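PDB 6IF3: Arf-GAP with coiled-coil, ANK repeat and PH domain-containing protein 2 from Homo sapiens, which acts as a GTPase-activating protein for the small GTPase ARF6 and needs its ankyrin repeats, contained in this chain, to interact with RAB35. Local coordinates for residues Cys95-Lys99 against Asp156-Asp160; Leu14-Tyr19 against Ala46-Ala52; Arg74-Arg79 against Ala106-Glu110; Asp113-Val119 against Leu130-Arg134; Gly89-Cys95 against Phe161-Asn167. All coordinates share one frame; numbering follows the deposited sequence. Where two conformers were deposited one is given.

Contact 1 of 5, residues Cys95-Lys99 against Asp156-Asp160; sequences CLFLK and DIFRD
Apolar packing carries most of this contact, and Ile157 is at its centre. Its CD1 lies 3.8 Å from Leu98 CB, and the same methyl meets Lys99 CG at 3.9 Å, so the branch end rests between two neighbouring side chains of helix 91-99. The branch gets there because CG1 stands between the backbone N and the carbonyl carbon (chi1 62°), with an extended step out to CD1. Ile157 and the aliphatic part of Lys99 lie alongside each other, running opposite ways. Cys95, one turn earlier, turns its sulfur to the start of the short helix: SG is 4.0 Å from Phe158 CA and also touches Ile157 CG1. Helix 91-99 belongs to the second ankyrin repeat, whereas helix 157-161 comes after the last repeat and lies against helix 91-99 as a C-terminal extension; Leu129 of helix 124-141 packs on Cys95 and Leu98, and Leu132 of that helix on Ile157. The polar interactions lie at the margin, round Lys99 and Asp156. Lys99, its chain bent at chi3 and chi4, brings NZ to a water at 2.9 Å. That water donates to Asp156 OD1 at 2.8 Å and accepts from Phe158 N, linking the two charged groups without direct contact. Asp156 is also the N-cap of the short helix: its OD1 takes the N-H of Arg159 at 3.1 Å, from above the carboxylate plane.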
# COMPACT_ATOMS: atom_id res chain seq x y z
N CYS A 95 8.05 0.01 9.92
CA CYS A 95 8.61 1.02 9.05
C CYS A 95 10.15 1.00 9.10
O CYS A 95 10.79 1.01 8.06
CB CYS A 95 8.07 2.40 9.44
SG CYS A 95 8.52 3.67 8.29
N LEU A 96 10.70 0.95 10.30
CA LEU A 96 12.16 0.89 10.48
C LEU A 96 12.77 -0.32 9.76
O LEU A 96 13.71 -0.20 8.98
CB LEU A 96 12.47 0.84 11.96
CG LEU A 96 13.96 0.55 12.24
CD1 LEU A 96 14.85 1.72 11.89
CD2 LEU A 96 14.12 0.14 13.71
N PHE A 97 12.18 -1.48 9.99
CA PHE A 97 12.72 -2.70 9.38
C PHE A 97 12.63 -2.65 7.87
O PHE A 97 13.56 -3.06 7.20
CB PHE A 97 11.99 -3.95 9.93
CG PHE A 97 12.24 -4.19 11.38
CD1 PHE A 97 13.41 -3.75 12.00
CD2 PHE A 97 11.29 -4.85 12.16
CE1 PHE A 97 13.63 -3.97 13.37
CE2 PHE A 97 11.48 -5.07 13.52
CZ PHE A 97 12.64 -4.64 14.13
N LEU A 98 11.52 -2.15 7.33
CA LEU A 98 11.40 -2.05 5.88
C LEU A 98 12.50 -1.12 5.32
O LEU A 98 13.12 -1.44 4.30
CB LEU A 98 9.99 -1.56 5.50
CG LEU A 98 8.90 -2.61 5.75
CD1 LEU A 98 7.52 -1.98 5.51
CD2 LEU A 98 9.08 -3.81 4.81
N LYS A 99 12.76 0.02 5.98
CA LYS A 99 13.78 0.96 5.51
C LYS A 99 15.18 0.40 5.68
O LYS A 99 16.12 0.84 5.02
CB LYS A 99 13.66 2.29 6.24
CG LYS A 99 12.47 3.08 5.74
CD LYS A 99 12.12 4.24 6.65
CE LYS A 99 13.24 5.26 6.74
NZ LYS A 99 13.58 5.97 5.46
N ASP A 156 8.31 7.58 -0.12
CA ASP A 156 8.89 7.93 1.18
C ASP A 156 8.02 7.30 2.28
O ASP A 156 7.06 7.94 2.76
CB ASP A 156 8.93 9.45 1.30
CG ASP A 156 9.64 9.96 2.56
OD1 ASP A 156 9.87 9.17 3.51
OD2 ASP A 156 9.97 11.17 2.58
N ILE A 157 8.30 6.07 2.70
CA ILE A 157 7.34 5.42 3.59
C ILE A 157 7.46 6.01 5.00
O ILE A 157 6.52 5.88 5.81
CB ILE A 157 7.47 3.90 3.61
CG1 ILE A 157 8.84 3.48 4.11
CG2 ILE A 157 7.20 3.32 2.19
CD1 ILE A 157 8.92 1.97 4.45
N PHE A 158 8.59 6.65 5.32
CA PHE A 158 8.64 7.35 6.61
C PHE A 158 7.61 8.46 6.65
O PHE A 158 6.93 8.67 7.67
CB PHE A 158 10.02 7.95 6.90
CG PHE A 158 10.01 8.86 8.10
CD1 PHE A 158 9.95 8.34 9.39
CD2 PHE A 158 9.99 10.25 7.93
CE1 PHE A 158 9.91 9.20 10.50
CE2 PHE A 158 9.95 11.11 9.03
CZ PHE A 158 9.91 10.58 10.32
N ARG A 159 7.52 9.22 5.56
CA ARG A 159 6.54 10.29 5.50
C ARG A 159 5.14 9.73 5.68
O ARG A 159 4.31 10.30 6.41
CB ARG A 159 6.63 11.04 4.16
CG ARG A 159 5.75 12.31 4.16
CD ARG A 159 5.85 13.03 2.85
NE ARG A 159 5.24 14.35 2.90
CZ ARG A 159 5.28 15.21 1.90
NH1 ARG A 159 5.90 14.86 0.77
NH2 ARG A 159 4.74 16.43 2.02
N ASP A 160 4.87 8.60 5.03
CA ASP A 160 3.57 7.94 5.18
C ASP A 160 3.33 7.41 6.60
O ASP A 160 2.18 7.41 7.07
CB ASP A 160 3.45 6.78 4.20
CG ASP A 160 3.57 7.25 2.77
OD1 ASP A 160 3.05 8.33 2.48
OD2 ASP A 160 4.19 6.55 1.96
O HOH W 1 11.23 6.76 3.94

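Contact 2 of 5, residues Leu14-Tyr19 against Ala46-Ala52; sequences LYRASY and ATPLIQA
The Tyr15 ring carries Gln51 on one face and meets backbone at its edge. Gln51 CG sits over the ring centre, 3.5 Å from the centroid in a CH-pi contact, and the amide beyond it is stacked with its plane 29° from that of the ring. At the edge, Ala46 O lies 3.4 Å from Tyr15 CE1. The bend of Gln51 at chi2 (-63°) folds its amide back along the phenol, while Tyr15 OH is hydrogen-bonded to Glu43. Gln51 OE1 in turn lies against Tyr19 CB and accepts from a water 2.8 Å away. With alanine at Tyr15, the Gln51 chain would probably lose its aromatic platform and be free to turn, and Glu43 would lose its hydroxyl partner. The packing is like the side-by-side stacking of ankyrin repeats: helix 10-19 and helix 48-55, the first helix of the first annotated repeat, run nearly parallel, the short segments crossing at -19° with axes 7.5 Å apart. Between them, Leu14 CD2 packs on Pro48 CG at 3.7 Å, the two side chains at about a right angle. Ser18 comes close, its CB 3.3 Å from Pro48 O, while its OG turns back to donate to Leu14 O. Another water bridges Ser18 O and Ala52 O, and Met26 of helix 23-31 packs on both Leu14 and Ser18.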
# COMPACT_ATOMS: atom_id res chain seq x y z
N LEU A 14 22.22 -9.28 27.13
CA LEU A 14 21.78 -8.42 26.05
C LEU A 14 20.33 -8.71 25.69
O LEU A 14 19.55 -7.78 25.47
CB LEU A 14 22.68 -8.61 24.83
CG LEU A 14 22.30 -7.90 23.53
CD1 LEU A 14 22.38 -6.37 23.77
CD2 LEU A 14 23.22 -8.37 22.42
N TYR A 15 20.01 -9.99 25.62
CA TYR A 15 18.67 -10.46 25.30
C TYR A 15 17.62 -9.88 26.27
O TYR A 15 16.55 -9.39 25.84
CB TYR A 15 18.70 -11.99 25.35
CG TYR A 15 17.44 -12.79 25.11
CD1 TYR A 15 17.13 -13.29 23.84
CD2 TYR A 15 16.59 -13.15 26.17
CE1 TYR A 15 16.03 -14.08 23.63
CE2 TYR A 15 15.46 -13.94 25.96
CZ TYR A 15 15.20 -14.43 24.68
OH TYR A 15 14.10 -15.18 24.45
N ARG A 16 17.92 -9.96 27.55
CA ARG A 16 17.00 -9.46 28.58
C ARG A 16 16.89 -7.95 28.53
O ARG A 16 15.80 -7.37 28.64
CB ARG A 16 17.50 -9.90 29.97
CG ARG A 16 17.35 -11.40 30.17
CD ARG A 16 17.93 -11.88 31.49
NE ARG A 16 17.45 -13.24 31.71
CZ ARG A 16 17.89 -14.07 32.67
NH1 ARG A 16 18.83 -13.68 33.51
NH2 ARG A 16 17.36 -15.28 32.76
N ALA A 17 18.03 -7.28 28.36
CA ALA A 17 18.03 -5.82 28.39
C ALA A 17 17.30 -5.24 27.18
O ALA A 17 16.78 -4.13 27.24
CB ALA A 17 19.48 -5.30 28.48
N SER A 18 17.26 -6.00 26.08
CA SER A 18 16.58 -5.53 24.86
C SER A 18 15.09 -5.44 25.05
O SER A 18 14.45 -4.47 24.62
CB SER A 18 16.90 -6.47 23.69
OG SER A 18 18.30 -6.46 23.42
N TYR A 19 14.50 -6.45 25.68
CA TYR A 19 13.07 -6.35 26.00
C TYR A 19 12.83 -5.14 26.89
O TYR A 19 11.88 -4.38 26.72
CB TYR A 19 12.58 -7.62 26.70
CG TYR A 19 11.10 -7.58 26.96
CD1 TYR A 19 10.58 -6.93 28.10
CD2 TYR A 19 10.20 -8.12 26.05
CE1 TYR A 19 9.21 -6.87 28.31
CE2 TYR A 19 8.84 -8.07 26.27
CZ TYR A 19 8.36 -7.44 27.41
OH TYR A 19 7.01 -7.36 27.61
N ALA A 46 15.07 -17.32 20.01
CA ALA A 46 14.83 -15.90 19.84
C ALA A 46 16.11 -15.10 20.13
O ALA A 46 17.04 -15.58 20.80
CB ALA A 46 13.67 -15.43 20.77
N THR A 47 16.10 -13.87 19.64
CA THR A 47 17.27 -13.02 19.56
C THR A 47 17.06 -11.71 20.30
O THR A 47 15.94 -11.36 20.65
CB THR A 47 17.56 -12.66 18.11
OG1 THR A 47 16.38 -11.99 17.60
CG2 THR A 47 17.87 -13.89 17.26
N PRO A 48 18.14 -10.96 20.51
CA PRO A 48 17.97 -9.60 21.06
C PRO A 48 17.03 -8.75 20.22
O PRO A 48 16.22 -8.05 20.84
CB PRO A 48 19.42 -9.05 21.08
CG PRO A 48 20.27 -10.33 21.32
CD PRO A 48 19.57 -11.36 20.46
N LEU A 49 17.09 -8.84 18.90
CA LEU A 49 16.26 -7.94 18.11
C LEU A 49 14.82 -8.39 18.22
O LEU A 49 13.92 -7.52 18.28
CB LEU A 49 16.73 -7.88 16.68
CG LEU A 49 16.00 -6.92 15.74
CD1 LEU A 49 15.96 -5.50 16.34
CD2 LEU A 49 16.69 -6.91 14.37
N ILE A 50 14.57 -9.69 18.28
CA ILE A 50 13.20 -10.13 18.52
C ILE A 50 12.72 -9.66 19.92
O ILE A 50 11.58 -9.23 20.06
CB ILE A 50 13.05 -11.66 18.33
CG1 ILE A 50 13.12 -11.99 16.84
CG2 ILE A 50 11.77 -12.16 18.96
CD1 ILE A 50 13.25 -13.48 16.56
N GLN A 51 13.58 -9.72 20.93
CA GLN A 51 13.20 -9.19 22.24
C GLN A 51 12.90 -7.70 22.19
O GLN A 51 12.01 -7.22 22.90
CB GLN A 51 14.30 -9.47 23.28
CG GLN A 51 14.35 -10.99 23.63
CD GLN A 51 13.06 -11.47 24.27
OE1 GLN A 51 12.57 -10.87 25.22
NE2 GLN A 51 12.50 -12.54 23.74
N ALA A 52 13.64 -6.96 21.36
CA ALA A 52 13.41 -5.51 21.22
C ALA A 52 12.04 -5.25 20.63
O ALA A 52 11.32 -4.34 21.05
CB ALA A 52 14.48 -4.88 20.36
O HOH W 2 14.02 -10.91 27.66
O HOH W 3 11.99 -3.02 23.25

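Contact 3 of 5, residues Arg74-Arg79 against Ala106-Glu110; sequences RDVQGR and ATDEE
Asp108 OD2 is held by Arg79 and a water: NE of Arg79 donates to it at 3.1 Å in a nearly straight bond (166°), and the water donates to it as well. NE reaches OD2 on the anti side, with the carboxylate oxygen near the guanidinium plane, although the two planes are 50° apart. The extended Arg79 chain runs alongside Asp108 in the same direction. The same water accepts from Arg79 NH2 and donates to Glu110 OE1, whose direct ion pair with NH2 is long. Asp108 OD1 faces the other way and takes the N-H of Lys112. Arg74 works at the far end of the contact, where its NH1 donates at 2.9 Å to Thr107 O, above the carbonyl plane, and also to Gly78 O of its own segment. Ala106 CB lies over one face of the Arg74 guanidinium, 3.5 Å from NH2. The backbones join where Glu109 N gives its hydrogen to Gln77 O at 2.9 Å. Asp75 to Gly78 form a type I turn, and Asp108 CA approaches Gly78 O. These are the projecting loops that link successive ankyrin repeats, each ahead of a first helix, here helices 81-88 and 114-120. Since Arg79 faces Asp108 and Glu110 together, its charge is probably well balanced, and the adjoining loops are joined by a salt-bridge network as well as by one main-chain hydrogen bond.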
# COMPACT_ATOMS: atom_id res chain seq x y z
N ARG A 74 15.89 -15.30 12.04
CA ARG A 74 14.64 -15.90 12.50
C ARG A 74 14.77 -16.70 13.78
O ARG A 74 15.83 -17.30 14.05
CB ARG A 74 14.10 -16.85 11.41
CG ARG A 74 14.04 -16.24 10.00
CD ARG A 74 13.90 -17.34 9.00
NE ARG A 74 13.93 -16.94 7.59
CZ ARG A 74 12.88 -17.05 6.77
NH1 ARG A 74 11.73 -17.48 7.27
NH2 ARG A 74 12.98 -16.77 5.47
N ASP A 75 13.66 -16.77 14.52
CA ASP A 75 13.56 -17.77 15.60
C ASP A 75 13.33 -19.17 15.01
O ASP A 75 13.30 -19.35 13.77
CB ASP A 75 12.47 -17.41 16.62
CG ASP A 75 11.07 -17.36 16.02
OD1 ASP A 75 10.81 -18.03 15.01
OD2 ASP A 75 10.20 -16.67 16.63
N VAL A 76 13.18 -20.17 15.88
CA VAL A 76 13.14 -21.54 15.40
C VAL A 76 11.84 -21.86 14.65
O VAL A 76 11.78 -22.87 13.94
CB VAL A 76 13.41 -22.53 16.58
CG1 VAL A 76 12.18 -22.77 17.44
CG2 VAL A 76 14.01 -23.87 16.08
N GLN A 77 10.84 -20.98 14.78
CA GLN A 77 9.59 -21.10 14.02
C GLN A 77 9.68 -20.37 12.67
O GLN A 77 8.68 -20.27 11.95
CB GLN A 77 8.41 -20.54 14.83
CG GLN A 77 7.93 -21.52 15.93
CD GLN A 77 8.77 -21.45 17.20
OE1 GLN A 77 9.32 -20.40 17.53
NE2 GLN A 77 8.86 -22.58 17.92
N GLY A 78 10.88 -19.88 12.36
CA GLY A 78 11.16 -19.19 11.11
C GLY A 78 10.68 -17.76 11.05
O GLY A 78 10.55 -17.18 9.94
N ARG A 79 10.43 -17.17 12.22
CA ARG A 79 9.86 -15.82 12.31
C ARG A 79 10.94 -14.81 12.65
O ARG A 79 11.56 -14.94 13.72
CB ARG A 79 8.76 -15.78 13.37
CG ARG A 79 7.60 -16.72 13.06
CD ARG A 79 6.74 -16.99 14.27
NE ARG A 79 5.58 -17.79 13.88
CZ ARG A 79 4.90 -18.60 14.68
NH1 ARG A 79 5.29 -18.76 15.95
NH2 ARG A 79 3.84 -19.26 14.21
N ALA A 106 9.84 -13.20 3.31
CA ALA A 106 10.11 -14.35 4.18
C ALA A 106 8.81 -14.93 4.73
O ALA A 106 7.95 -14.19 5.21
CB ALA A 106 11.04 -13.92 5.34
N THR A 107 8.66 -16.25 4.66
CA THR A 107 7.53 -16.89 5.32
C THR A 107 8.01 -17.73 6.49
O THR A 107 9.12 -18.27 6.44
CB THR A 107 6.71 -17.80 4.40
OG1 THR A 107 7.55 -18.84 3.86
CG2 THR A 107 6.08 -17.02 3.25
N ASP A 108 7.19 -17.84 7.52
CA ASP A 108 7.60 -18.64 8.67
C ASP A 108 7.35 -20.13 8.35
O ASP A 108 7.02 -20.51 7.22
CB ASP A 108 6.89 -18.20 9.95
CG ASP A 108 5.38 -18.41 9.93
OD1 ASP A 108 4.82 -18.99 8.96
OD2 ASP A 108 4.72 -18.05 10.94
N GLU A 109 7.56 -21.00 9.35
CA GLU A 109 7.40 -22.43 9.11
C GLU A 109 5.94 -22.84 8.82
O GLU A 109 5.69 -23.92 8.30
CB GLU A 109 7.95 -23.24 10.29
CG GLU A 109 9.49 -23.33 10.32
CD GLU A 109 10.09 -24.08 9.11
OE1 GLU A 109 9.52 -25.08 8.65
OE2 GLU A 109 11.12 -23.62 8.57
N GLU A 110 4.99 -21.97 9.14
CA GLU A 110 3.60 -22.22 8.79
C GLU A 110 3.24 -21.66 7.42
O GLU A 110 2.10 -21.81 6.97
CB GLU A 110 2.68 -21.63 9.85
CG GLU A 110 2.71 -22.37 11.13
CD GLU A 110 1.58 -21.97 12.02
OE1 GLU A 110 1.08 -20.83 11.86
OE2 GLU A 110 1.16 -22.81 12.86
O HOH W 4 5.96 -20.86 11.91
O HOH W 5 2.40 -18.29 11.91

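Contact 4 of 5, residues Asp113-Val119 against Leu130-Arg134; sequences DPLSIAV and LRLAR
Leu130 CD1 is the knob of this contact, pushing against the start of helix 114-120. It lies 3.6 Å from Leu115 CA, and Pro114 CB and Ala118 CB each come to 4.0 Å, so three residues of that helix form the hollow that receives one methyl. Leu130 CG stands anti to the carbonyl carbon (chi1 -70°), which sends the chain toward helix 114-120. Leu115 is the bump in the other direction, fitting between two arginines. Its CD2 sits over the centre of the Arg134 guanidinium, 3.9 Å from CZ, while its CD1 meets Arg131 NE at 3.8 Å in one of the two conformers of Arg131. In that conformer Val119 CG2 also touches Arg131 NH2, crossing that side chain at about a right angle. Arg134 is extended from CG to NE and brings NH2 to the N-cap residue Asp113. The salt bridge from Arg134 NH2 to Asp113 OD2, 3.4 Å long, is weak as a hydrogen bond, and carboxylate and guanidinium planes stand 87° apart. A water bound to Arg134 NH2 at 2.8 Å also accepts from Leu115 N, and Arg134 NE donates to Gln104. Asp113 OD1 caps the helix by accepting from Ser116 N. The two segments belong to the helix pair of the third ankyrin repeat and run roughly antiparallel, at 145°. Helix 81-88 packs on Pro114, helix 157-161 touches Leu132, and Arg131 NH1, in the same conformer, hydrogen-bonds to the backbone of another protein's chain.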
# COMPACT_ATOMS: atom_id res chain seq x y z
N ASP A 113 3.62 -14.92 5.41
CA ASP A 113 4.47 -13.73 5.34
C ASP A 113 3.81 -12.55 6.04
O ASP A 113 2.63 -12.61 6.40
CB ASP A 113 4.87 -13.39 3.86
CG ASP A 113 3.72 -13.00 2.97
OD1 ASP A 113 2.60 -12.69 3.42
OD2 ASP A 113 3.98 -13.01 1.74
N PRO A 114 4.58 -11.47 6.26
CA PRO A 114 4.02 -10.34 6.99
C PRO A 114 2.80 -9.75 6.34
O PRO A 114 1.86 -9.40 7.05
CB PRO A 114 5.17 -9.35 7.00
CG PRO A 114 6.37 -10.22 7.15
CD PRO A 114 6.05 -11.40 6.21
N LEU A 115 2.79 -9.69 5.02
CA LEU A 115 1.61 -9.11 4.34
C LEU A 115 0.36 -9.96 4.61
O LEU A 115 -0.70 -9.40 4.90
CB LEU A 115 1.82 -8.99 2.82
CG LEU A 115 0.63 -8.39 2.05
CD1 LEU A 115 0.33 -6.95 2.50
CD2 LEU A 115 0.88 -8.49 0.53
N SER A 116 0.47 -11.29 4.55
CA SER A 116 -0.73 -12.13 4.75
C SER A 116 -1.26 -11.90 6.17
O SER A 116 -2.45 -11.86 6.40
CB SER A 116 -0.43 -13.60 4.49
OG SER A 116 0.38 -14.18 5.51
N ILE A 117 -0.35 -11.75 7.12
CA ILE A 117 -0.72 -11.53 8.52
C ILE A 117 -1.44 -10.19 8.67
O ILE A 117 -2.54 -10.12 9.25
CB ILE A 117 0.54 -11.61 9.40
CG1 ILE A 117 1.06 -13.04 9.35
CG2 ILE A 117 0.24 -11.17 10.84
CD1 ILE A 117 2.41 -13.20 9.99
N ALA A 118 -0.84 -9.13 8.14
CA ALA A 118 -1.45 -7.79 8.17
C ALA A 118 -2.81 -7.71 7.48
O ALA A 118 -3.70 -7.01 7.96
CB ALA A 118 -0.46 -6.78 7.57
N VAL A 119 -2.97 -8.41 6.36
CA VAL A 119 -4.23 -8.41 5.65
C VAL A 119 -5.27 -9.14 6.49
O VAL A 119 -6.43 -8.69 6.60
CB VAL A 119 -4.10 -9.08 4.25
CG1 VAL A 119 -5.46 -9.37 3.67
CG2 VAL A 119 -3.35 -8.17 3.30
N LEU A 130 3.79 -2.14 4.01
CA LEU A 130 4.31 -3.32 3.31
C LEU A 130 4.09 -3.18 1.81
O LEU A 130 5.01 -3.48 1.04
CB LEU A 130 3.62 -4.61 3.81
CG LEU A 130 3.99 -5.01 5.24
CD1 LEU A 130 3.08 -6.13 5.76
CD2 LEU A 130 5.43 -5.51 5.31
N ARG A 131 2.91 -2.71 1.38
CA ARG A 131 2.63 -2.60 -0.05
C ARG A 131 3.45 -1.50 -0.69
O ARG A 131 3.94 -1.67 -1.79
CB ARG A 131 1.14 -2.36 -0.29
CG ARG A 131 0.28 -3.55 0.11
CD ARG A 131 -0.45 -4.17 -1.07
NE ARG A 131 -1.11 -5.42 -0.71
CZ ARG A 131 -2.43 -5.57 -0.59
NH1 ARG A 131 -3.23 -4.54 -0.80
NH2 ARG A 131 -2.96 -6.74 -0.27
N LEU A 132 3.63 -0.37 0.01
CA LEU A 132 4.41 0.73 -0.60
C LEU A 132 5.91 0.37 -0.67
O LEU A 132 6.61 0.75 -1.62
CB LEU A 132 4.20 2.03 0.15
CG LEU A 132 2.75 2.53 -0.07
CD1 LEU A 132 2.58 3.91 0.51
CD2 LEU A 132 2.29 2.50 -1.57
N ALA A 133 6.38 -0.42 0.29
CA ALA A 133 7.76 -0.93 0.19
C ALA A 133 7.92 -1.91 -0.98
O ALA A 133 8.96 -1.92 -1.64
CB ALA A 133 8.17 -1.58 1.49
N ARG A 134 6.90 -2.73 -1.23
CA ARG A 134 6.90 -3.60 -2.41
C ARG A 134 6.91 -2.78 -3.69
O ARG A 134 7.58 -3.13 -4.64
CB ARG A 134 5.71 -4.56 -2.41
CG ARG A 134 5.76 -5.59 -1.29
CD ARG A 134 4.86 -6.82 -1.55
NE ARG A 134 4.92 -7.79 -0.46
CZ ARG A 134 4.57 -9.07 -0.59
NH1 ARG A 134 4.18 -9.55 -1.76
NH2 ARG A 134 4.66 -9.89 0.46
O HOH W 6 5.15 -9.39 3.17

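Contact 5 of 5, residues Gly89-Cys95 against Phe161-Asn167; sequences GHTGQVC and FSQMASN
Phe161 lies across the start of helix 91-99, with Thr91 at its ring edge and Gly92 and Cys95 meeting it obliquely. Thr91 CG2 is 3.8 Å from Phe161 CD1, and Gly92 CA comes to 3.4 Å from Phe161 CZ, closeness that the missing side chain permits. Cys95 SG reaches Phe161 CB at 3.6 Å and stands 46° off the ring normal, an oblique sulfur-aromatic contact. With CG anti to the backbone N (chi1 164°), the ring is directed at the helix. A serine in place of Phe161 would probably open a gap beside Gly92 and leave the Cys95 sulfur without its aromatic neighbour. Met164, extended beyond CG, crosses Thr91 at about a right angle, SD against CG2, and also packs on Leu129 of helix 124-141. Further along, the chain after helix 157-161 is held by its backbone: Gly92 N donates to Ser166 O at 3.1 Å in a nearly straight bond (169°). A water joins Thr91 OG1 to Ala165 O, and another joins Ser166 O to Gln93 N. Two N-H groups of the first turn of this second-repeat helix thus find acceptors in Ser166 O and its water, so the C-terminal extension supplies polar partners there as well as apolar cover.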
# COMPACT_ATOMS: atom_id res chain seq x y z
N GLY A 89 1.43 -5.51 15.80
CA GLY A 89 0.85 -4.23 15.36
C GLY A 89 1.79 -3.07 15.59
O GLY A 89 1.37 -1.91 15.70
N HIS A 90 3.09 -3.37 15.69
CA HIS A 90 4.11 -2.34 15.91
C HIS A 90 4.50 -1.62 14.62
O HIS A 90 5.55 -1.90 13.99
CB HIS A 90 5.34 -2.96 16.56
CG HIS A 90 5.08 -3.45 17.94
ND1 HIS A 90 6.02 -4.14 18.69
CD2 HIS A 90 3.98 -3.34 18.73
CE1 HIS A 90 5.51 -4.42 19.87
NE2 HIS A 90 4.28 -3.96 19.93
N THR A 91 3.64 -0.68 14.24
CA THR A 91 3.78 0.02 12.96
C THR A 91 5.13 0.71 12.79
O THR A 91 5.76 0.63 11.72
CB THR A 91 2.66 1.04 12.80
OG1 THR A 91 1.38 0.42 13.04
CG2 THR A 91 2.67 1.59 11.39
N GLY A 92 5.61 1.35 13.85
CA GLY A 92 6.88 2.07 13.75
C GLY A 92 8.06 1.12 13.51
O GLY A 92 8.93 1.42 12.70
N GLN A 93 8.06 -0.01 14.21
CA GLN A 93 9.09 -1.01 13.99
C GLN A 93 9.01 -1.60 12.60
O GLN A 93 10.04 -1.87 11.98
CB GLN A 93 9.02 -2.13 15.04
CG GLN A 93 9.37 -1.65 16.45
CD GLN A 93 9.11 -2.72 17.50
OE1 GLN A 93 8.47 -3.74 17.22
NE2 GLN A 93 9.61 -2.49 18.71
N VAL A 94 7.79 -1.81 12.07
CA VAL A 94 7.63 -2.29 10.68
C VAL A 94 8.29 -1.28 9.71
O VAL A 94 9.04 -1.64 8.81
CB VAL A 94 6.14 -2.49 10.34
CG1 VAL A 94 5.93 -2.68 8.81
CG2 VAL A 94 5.60 -3.72 11.10
N CYS A 95 8.05 0.01 9.92
CA CYS A 95 8.61 1.02 9.05
C CYS A 95 10.15 1.00 9.10
O CYS A 95 10.79 1.01 8.06
CB CYS A 95 8.07 2.40 9.44
SG CYS A 95 8.52 3.67 8.29
N PHE A 161 4.40 6.97 7.27
CA PHE A 161 4.32 6.49 8.63
C PHE A 161 4.09 7.65 9.61
O PHE A 161 3.45 7.48 10.68
CB PHE A 161 5.62 5.71 9.01
CG PHE A 161 5.76 5.52 10.49
CD1 PHE A 161 4.86 4.72 11.17
CD2 PHE A 161 6.73 6.24 11.21
CE1 PHE A 161 4.91 4.61 12.56
CE2 PHE A 161 6.78 6.12 12.59
CZ PHE A 161 5.89 5.29 13.25
N SER A 162 4.63 8.83 9.29
CA SER A 162 4.76 9.91 10.27
C SER A 162 3.44 10.34 10.93
O SER A 162 3.47 10.85 12.04
CB SER A 162 5.47 11.15 9.66
OG SER A 162 4.68 11.83 8.68
N GLN A 163 2.30 10.11 10.29
CA GLN A 163 1.04 10.49 10.94
C GLN A 163 0.19 9.28 11.33
O GLN A 163 -0.94 9.44 11.79
CB GLN A 163 0.22 11.43 10.05
CG GLN A 163 0.89 12.76 9.76
CD GLN A 163 0.97 13.73 10.96
OE1 GLN A 163 0.75 13.36 12.11
NE2 GLN A 163 1.28 14.98 10.66
N MET A 164 0.75 8.08 11.16
CA MET A 164 0.15 6.84 11.67
C MET A 164 0.45 6.62 13.16
O MET A 164 1.47 7.09 13.66
CB MET A 164 0.66 5.62 10.92
CG MET A 164 0.56 5.64 9.43
SD MET A 164 1.35 4.12 8.85
CE MET A 164 1.00 4.22 7.09
N ALA A 165 -0.41 5.87 13.84
CA ALA A 165 -0.10 5.45 15.21
C ALA A 165 1.11 4.51 15.21
O ALA A 165 1.22 3.64 14.35
CB ALA A 165 -1.30 4.77 15.84
N SER A 166 2.00 4.70 16.17
CA SER A 166 3.24 3.92 16.21
C SER A 166 2.97 2.45 16.59
O SER A 166 3.80 1.57 16.34
CB SER A 166 4.23 4.56 17.19
OG SER A 166 5.54 4.03 17.05
N ASN A 167 1.80 2.21 17.18
CA ASN A 167 1.41 0.89 17.65
C ASN A 167 -0.10 0.83 17.93
O ASN A 167 -0.80 1.84 17.83
CB ASN A 167 2.17 0.53 18.93
CG ASN A 167 1.80 1.44 20.10
OD1 ASN A 167 2.30 2.55 20.21
ND2 ASN A 167 0.90 0.97 20.95
O HOH W 7 -0.57 2.18 13.09
O HOH W 8 6.37 0.45 16.73

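Overall arrangement
The contacts follow the ankyrin stack from one end to the other. Contact 2, at the N-terminal end, joins helices 10-19 and 48-55, and its centre is about 22 Å from that of contact 1; Phe97 packing on Leu49 still links the two. Contact 3 joins successive inter-repeat loops, about 17 Å from contact 2 and 16 Å from contact 4 between centres. Contact 4 pairs helices 114-120 and 124-141 within the third repeat. Contacts 1 and 5, centres about 9 Å apart, share helix 91-99 and Cys95, and enclose contact 4 along the chain. Through them the C-terminal extension folds back on the second of the ankyrin repeats, the region required for interaction with RAB35.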